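Extracellular invertase (Aspergillus kawachii, PDB 5XH8) probably hydrolyses the terminal beta-fructofuranosyl bond of sucrose and related fructosides and, with high activity, transfers fructosyl units to build fructooligosaccharides such as 1-kestose. Local coordinates at residues P446-L458 and V565-F577. Numbering follows the deposited sequence.
With GOL (glycerol), chain G.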
loop_
_atom_site.group_PDB
_atom_site.type_symbol
_atom_site.label_atom_id
_atom_site.label_comp_id
_atom_site.label_asym_id
_atom_site.label_seq_id
_atom_site.Cartn_x
_atom_site.Cartn_y
_atom_site.Cartn_z
ATOM N N PRO A 446 60.388 0.495 -20.275
ATOM C CA PRO A 446 60.242 -0.310 -19.060
ATOM C C PRO A 446 60.779 0.354 -17.806
ATOM O O PRO A 446 61.787 1.040 -17.866
ATOM C CB PRO A 446 61.047 -1.575 -19.377
ATOM C CG PRO A 446 60.967 -1.697 -20.866
ATOM C CD PRO A 446 60.998 -0.285 -21.377
ATOM N N PHE A 447 60.095 0.172 -16.682
ATOM C CA PHE A 447 60.627 0.587 -15.386
ATOM C C PHE A 447 61.829 -0.298 -15.077
ATOM O O PHE A 447 61.862 -1.457 -15.485
ATOM C CB PHE A 447 59.581 0.426 -14.255
ATOM C CG PHE A 447 58.614 1.593 -14.097
ATOM C CD1 PHE A 447 58.290 2.442 -15.158
ATOM C CD2 PHE A 447 57.993 1.819 -12.865
ATOM C CE1 PHE A 447 57.408 3.504 -14.982
ATOM C CE2 PHE A 447 57.103 2.877 -12.693
ATOM C CZ PHE A 447 56.816 3.718 -13.748
ATOM N N LYS A 448 62.806 0.241 -14.356
ATOM C CA LYS A 448 63.928 -0.560 -13.879
ATOM C C LYS A 448 63.443 -1.653 -12.944
ATOM O O LYS A 448 63.982 -2.770 -12.949
ATOM C CB LYS A 448 64.959 0.312 -13.153
ATOM C CG LYS A 448 66.300 -0.380 -12.977
ATOM C CD LYS A 448 67.197 0.346 -11.992
ATOM C CE LYS A 448 68.496 -0.415 -11.768
ATOM N NZ LYS A 448 69.154 0.060 -10.519
ATOM N N ARG A 449 62.445 -1.323 -12.121
ATOM C CA ARG A 449 61.806 -2.305 -11.250
ATOM C C ARG A 449 60.269 -2.209 -11.345
ATOM O O ARG A 449 59.701 -1.128 -11.399
ATOM C CB ARG A 449 62.262 -2.086 -9.829
ATOM C CG ARG A 449 61.835 -3.177 -8.877
ATOM C CD ARG A 449 62.121 -2.740 -7.471
ATOM N NE ARG A 449 61.450 -3.593 -6.507
ATOM C CZ ARG A 449 61.552 -3.443 -5.191
ATOM N NH1 ARG A 449 62.297 -2.463 -4.672
ATOM N NH2 ARG A 449 60.905 -4.271 -4.377
ATOM N N SER A 450 59.614 -3.359 -11.390
ATOM C CA SER A 450 58.169 -3.431 -11.462
ATOM C C SER A 450 57.726 -4.250 -10.270
ATOM O O SER A 450 58.534 -5.024 -9.713
ATOM C CB SER A 450 57.721 -4.097 -12.751
ATOM O OG SER A 450 57.775 -3.208 -13.838
ATOM N N PRO A 451 56.445 -4.075 -9.849
ATOM C CA PRO A 451 55.905 -4.963 -8.824
ATOM C C PRO A 451 55.885 -6.384 -9.326
ATOM O O PRO A 451 55.744 -6.611 -10.517
ATOM C CB PRO A 451 54.463 -4.444 -8.606
ATOM C CG PRO A 451 54.142 -3.656 -9.815
ATOM C CD PRO A 451 55.448 -3.070 -10.277
ATOM N N SER A 452 56.048 -7.323 -8.418
ATOM C CA SER A 452 55.975 -8.726 -8.752
ATOM C C SER A 452 54.583 -9.303 -8.510
ATOM O O SER A 452 54.400 -10.502 -8.687
ATOM C CB SER A 452 56.984 -9.496 -7.915
ATOM O OG SER A 452 56.670 -9.332 -6.547
ATOM N N GLU A 453 53.612 -8.491 -8.069
ATOM C CA GLU A 453 52.220 -8.961 -8.014
ATOM C C GLU A 453 51.241 -7.882 -8.434
ATOM O O GLU A 453 51.605 -6.710 -8.552
ATOM C CB GLU A 453 51.869 -9.552 -6.640
ATOM C CG GLU A 453 51.903 -8.554 -5.496
ATOM C CD GLU A 453 51.405 -9.130 -4.176
ATOM O OE1 GLU A 453 50.867 -10.268 -4.126
ATOM O OE2 GLU A 453 51.544 -8.420 -3.167
ATOM N N LYS A 454 49.987 -8.293 -8.656
ATOM C CA LYS A 454 48.978 -7.416 -9.221
ATOM C C LYS A 454 48.177 -6.642 -8.121
ATOM O O LYS A 454 46.958 -6.474 -8.218
ATOM C CB LYS A 454 48.052 -8.249 -10.108
ATOM C CG LYS A 454 48.766 -9.005 -11.224
ATOM C CD LYS A 454 47.785 -9.765 -12.108
ATOM C CE LYS A 454 48.545 -10.599 -13.145
ATOM N NZ LYS A 454 47.627 -11.406 -13.989
ATOM N N PHE A 455 48.891 -6.170 -7.104
ATOM C CA PHE A 455 48.326 -5.477 -5.957
ATOM C C PHE A 455 49.301 -4.344 -5.660
ATOM O O PHE A 455 50.352 -4.572 -5.078
ATOM C CB PHE A 455 48.187 -6.424 -4.756
ATOM C CG PHE A 455 47.316 -7.632 -5.018
ATOM C CD1 PHE A 455 47.862 -8.819 -5.525
ATOM C CD2 PHE A 455 45.956 -7.603 -4.728
ATOM C CE1 PHE A 455 47.061 -9.939 -5.756
ATOM C CE2 PHE A 455 45.159 -8.716 -4.935
ATOM C CZ PHE A 455 45.712 -9.892 -5.458
ATOM N N PHE A 456 49.013 -3.150 -6.158
ATOM C CA PHE A 456 49.916 -2.027 -5.965
ATOM C C PHE A 456 49.234 -0.691 -6.120
ATOM O O PHE A 456 48.180 -0.599 -6.744
ATOM C CB PHE A 456 51.106 -2.076 -6.973
ATOM C CG PHE A 456 50.701 -2.011 -8.428
ATOM C CD1 PHE A 456 50.609 -0.797 -9.090
ATOM C CD2 PHE A 456 50.435 -3.173 -9.141
ATOM C CE1 PHE A 456 50.234 -0.740 -10.418
ATOM C CE2 PHE A 456 50.051 -3.126 -10.468
ATOM C CZ PHE A 456 49.952 -1.909 -11.116
ATOM N N VAL A 457 49.885 0.340 -5.578
ATOM C CA VAL A 457 49.557 1.738 -5.863
ATOM C C VAL A 457 50.719 2.343 -6.632
ATOM O O VAL A 457 51.868 2.136 -6.245
ATOM C CB VAL A 457 49.383 2.589 -4.580
ATOM C CG1 VAL A 457 48.998 4.027 -4.948
ATOM C CG2 VAL A 457 48.366 1.954 -3.634
ATOM N N LEU A 458 50.413 3.081 -7.694
ATOM C CA LEU A 458 51.400 3.827 -8.474
ATOM C C LEU A 458 51.008 5.293 -8.432
ATOM O O LEU A 458 49.886 5.621 -8.827
ATOM C CB LEU A 458 51.411 3.363 -9.940
ATOM C CG LEU A 458 52.444 4.062 -10.856
ATOM C CD1 LEU A 458 52.782 3.178 -12.045
ATOM C CD2 LEU A 458 51.997 5.430 -11.360
ATOM N N VAL A 565 40.240 -4.848 -14.903
ATOM C CA VAL A 565 41.444 -5.201 -15.657
ATOM C C VAL A 565 41.769 -6.674 -15.423
ATOM O O VAL A 565 42.533 -7.029 -14.547
ATOM C CB VAL A 565 42.632 -4.249 -15.376
ATOM C CG1 VAL A 565 42.391 -2.928 -16.075
ATOM C CG2 VAL A 565 42.885 -4.025 -13.891
ATOM N N ARG A 566 41.142 -7.531 -16.224
ATOM C CA ARG A 566 41.134 -8.945 -15.932
ATOM C C ARG A 566 42.287 -9.683 -16.666
ATOM O O ARG A 566 42.054 -10.547 -17.507
ATOM C CB ARG A 566 39.731 -9.508 -16.213
ATOM C CG ARG A 566 38.722 -9.042 -15.147
ATOM C CD ARG A 566 37.383 -9.802 -15.047
ATOM N NE ARG A 566 36.411 -9.087 -15.795
ATOM C CZ ARG A 566 35.271 -8.517 -15.403
ATOM N NH1 ARG A 566 34.703 -8.634 -14.194
ATOM N NH2 ARG A 566 34.642 -7.862 -16.354
ATOM N N SER A 567 43.526 -9.343 -16.299
ATOM C CA SER A 567 44.706 -10.013 -16.866
ATOM C C SER A 567 44.787 -11.446 -16.335
ATOM O O SER A 567 44.454 -11.722 -15.166
ATOM C CB SER A 567 45.998 -9.224 -16.579
ATOM O OG SER A 567 46.428 -9.387 -15.241
ATOM N N TRP A 568 45.218 -12.351 -17.212
ATOM C CA TRP A 568 45.347 -13.773 -16.913
ATOM C C TRP A 568 46.723 -14.215 -16.379
ATOM O O TRP A 568 46.782 -14.914 -15.368
ATOM C CB TRP A 568 45.018 -14.589 -18.176
ATOM C CG TRP A 568 45.194 -16.048 -17.956
ATOM C CD1 TRP A 568 46.270 -16.810 -18.321
ATOM C CD2 TRP A 568 44.284 -16.931 -17.291
ATOM N NE1 TRP A 568 46.080 -18.107 -17.921
ATOM C CE2 TRP A 568 44.879 -18.212 -17.280
ATOM C CE3 TRP A 568 43.027 -16.763 -16.692
ATOM C CZ2 TRP A 568 44.251 -19.323 -16.720
ATOM C CZ3 TRP A 568 42.406 -17.871 -16.119
ATOM C CH2 TRP A 568 43.016 -19.130 -16.141
ATOM N N TYR A 569 47.794 -13.865 -17.101
ATOM C CA TYR A 569 49.118 -14.481 -16.913
ATOM C C TYR A 569 49.789 -13.972 -15.638
ATOM O O TYR A 569 49.751 -12.779 -15.335
ATOM C CB TYR A 569 50.046 -14.237 -18.143
ATOM C CG TYR A 569 49.698 -15.063 -19.360
ATOM C CD1 TYR A 569 50.065 -16.411 -19.441
ATOM C CD2 TYR A 569 49.004 -14.513 -20.442
ATOM C CE1 TYR A 569 49.738 -17.190 -20.555
ATOM C CE2 TYR A 569 48.680 -15.288 -21.565
ATOM C CZ TYR A 569 49.055 -16.628 -21.606
ATOM O OH TYR A 569 48.733 -17.402 -22.688
ATOM N N ALA A 570 50.405 -14.892 -14.905
ATOM C CA ALA A 570 51.091 -14.591 -13.654
ATOM C C ALA A 570 52.122 -13.459 -13.821
ATOM O O ALA A 570 52.240 -12.596 -12.937
ATOM C CB ALA A 570 51.745 -15.847 -13.098
ATOM N N ASN A 571 52.778 -13.446 -14.989
ATOM C CA ASN A 571 53.821 -12.474 -15.373
ATOM C C ASN A 571 53.336 -11.142 -15.822
ATOM O O ASN A 571 54.154 -10.315 -16.167
ATOM C CB ASN A 571 54.584 -12.965 -16.620
ATOM C CG ASN A 571 55.390 -14.180 -16.363
ATOM O OD1 ASN A 571 55.403 -14.721 -15.250
ATOM N ND2 ASN A 571 56.064 -14.654 -17.404
ATOM N N SER A 572 52.032 -10.932 -15.936
ATOM C CA SER A 572 51.533 -9.648 -16.417
ATOM C C SER A 572 51.519 -8.609 -15.277
ATOM O O SER A 572 50.458 -8.147 -14.827
ATOM C CB SER A 572 50.177 -9.835 -17.089
ATOM O OG SER A 572 50.333 -10.551 -18.313
ATOM N N THR A 573 52.725 -8.244 -14.835
ATOM C CA THR A 573 52.932 -7.326 -13.721
ATOM C C THR A 573 53.894 -6.162 -14.018
ATOM O O THR A 573 54.177 -5.367 -13.118
ATOM C CB THR A 573 53.477 -8.095 -12.503
ATOM O OG1 THR A 573 54.729 -8.686 -12.846
ATOM C CG2 THR A 573 52.517 -9.194 -12.067
ATOM N N ASN A 574 54.387 -6.049 -15.258
ATOM C CA ASN A 574 55.397 -5.037 -15.588
ATOM C C ASN A 574 54.755 -3.697 -15.856
ATOM O O ASN A 574 53.613 -3.615 -16.350
ATOM C CB ASN A 574 56.257 -5.458 -16.790
ATOM C CG ASN A 574 57.086 -6.700 -16.500
ATOM O OD1 ASN A 574 56.853 -7.765 -17.067
ATOM N ND2 ASN A 574 58.017 -6.582 -15.584
ATOM N N ILE A 575 55.517 -2.655 -15.550
ATOM C CA ILE A 575 55.085 -1.279 -15.719
ATOM C C ILE A 575 56.093 -0.521 -16.577
ATOM O O ILE A 575 57.287 -0.681 -16.389
ATOM C CB ILE A 575 54.946 -0.582 -14.351
ATOM C CG1 ILE A 575 53.826 -1.247 -13.534
ATOM C CG2 ILE A 575 54.672 0.912 -14.534
ATOM C CD1 ILE A 575 53.700 -0.711 -12.120
ATOM N N SER A 576 55.603 0.315 -17.486
ATOM C CA SER A 576 56.456 1.140 -18.333
ATOM C C SER A 576 55.897 2.541 -18.460
ATOM O O SER A 576 54.669 2.720 -18.424
ATOM C CB SER A 576 56.540 0.532 -19.725
ATOM O OG SER A 576 57.090 -0.758 -19.632
ATOM N N PHE A 577 56.792 3.523 -18.642
ATOM C CA PHE A 577 56.396 4.860 -19.112
ATOM C C PHE A 577 55.841 4.682 -20.511
ATOM O O PHE A 577 56.258 3.779 -21.240
ATOM C CB PHE A 577 57.580 5.844 -19.179
ATOM C CG PHE A 577 58.250 6.084 -17.857
ATOM C CD1 PHE A 577 57.777 7.058 -16.999
ATOM C CD2 PHE A 577 59.348 5.328 -17.469
ATOM C CE1 PHE A 577 58.381 7.267 -15.767
ATOM C CE2 PHE A 577 59.957 5.534 -16.243
ATOM C CZ PHE A 577 59.472 6.505 -15.388
HETATM C C1 GOL G . 45.669 -14.392 -12.016
HETATM O O1 GOL G . 45.395 -13.493 -13.114
HETATM C C2 GOL G . 47.179 -14.453 -11.813
HETATM O O2 GOL G . 47.709 -13.130 -11.700
HETATM C C3 GOL G . 47.574 -15.143 -10.506
HETATM O O3 GOL G . 49.009 -15.314 -10.464
#
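Ile575 points from 565-577 toward 446-458 and divides its branches among several partners. Its CG2 methyl sits squarely over one face of the Phe447 ring, 3.5 Å from the centroid and 10° off the normal, in a CH-pi contact. With CG1 beside the backbone N and the chain then extended (chi2 175°), CD1 is carried off roughly at right angles to CG2, to the pyrrolidine of Pro451, where the approach to CD is tight at 3.5 Å. The same methyl lies off-centre against the Phe456 ring, while Leu458 slides past the Ile575 side chain in the opposite direction, its CD1 nearest CG2. Phe447 also meets Phe577 obliquely: its CE1 stands over the centre of the Phe577 ring, 3.5 Å from Phe577 CE2, with the planes inclined at 41°. Two hydrogen bonds set the register, one between backbones, Phe447 N to Ile575 O (2.9 Å), and one from Ile575 N to the hydroxyl Ser450 OG, a side chain standing in for a strand partner where the chain leaves the sheet. Such an arrangement illustrates how the two sheets of a beta-sandwich, here the C-terminal domain of a family 32 glycoside hydrolase, are closed at a margin: Pro446 pairs antiparallel with Ser576 at the edge of one sheet, and the chain then crosses to strand 455-463 of the other. Along the crossing, Thr573 lays CG2 across the Lys454 chain at about a right angle. Beyond CG, Lys454 runs extended to NZ, which gives hydrogen bonds to Ser567 OG (2.7 Å) and Tyr569 O (2.9 Å). The amine lies above the carbonyl plane of Tyr569, whereas Ser572 N, closing the type I turn, reaches that oxygen from the opposite face. Glycerol O1 accepts a further bond from NZ and donates to Trp568 O.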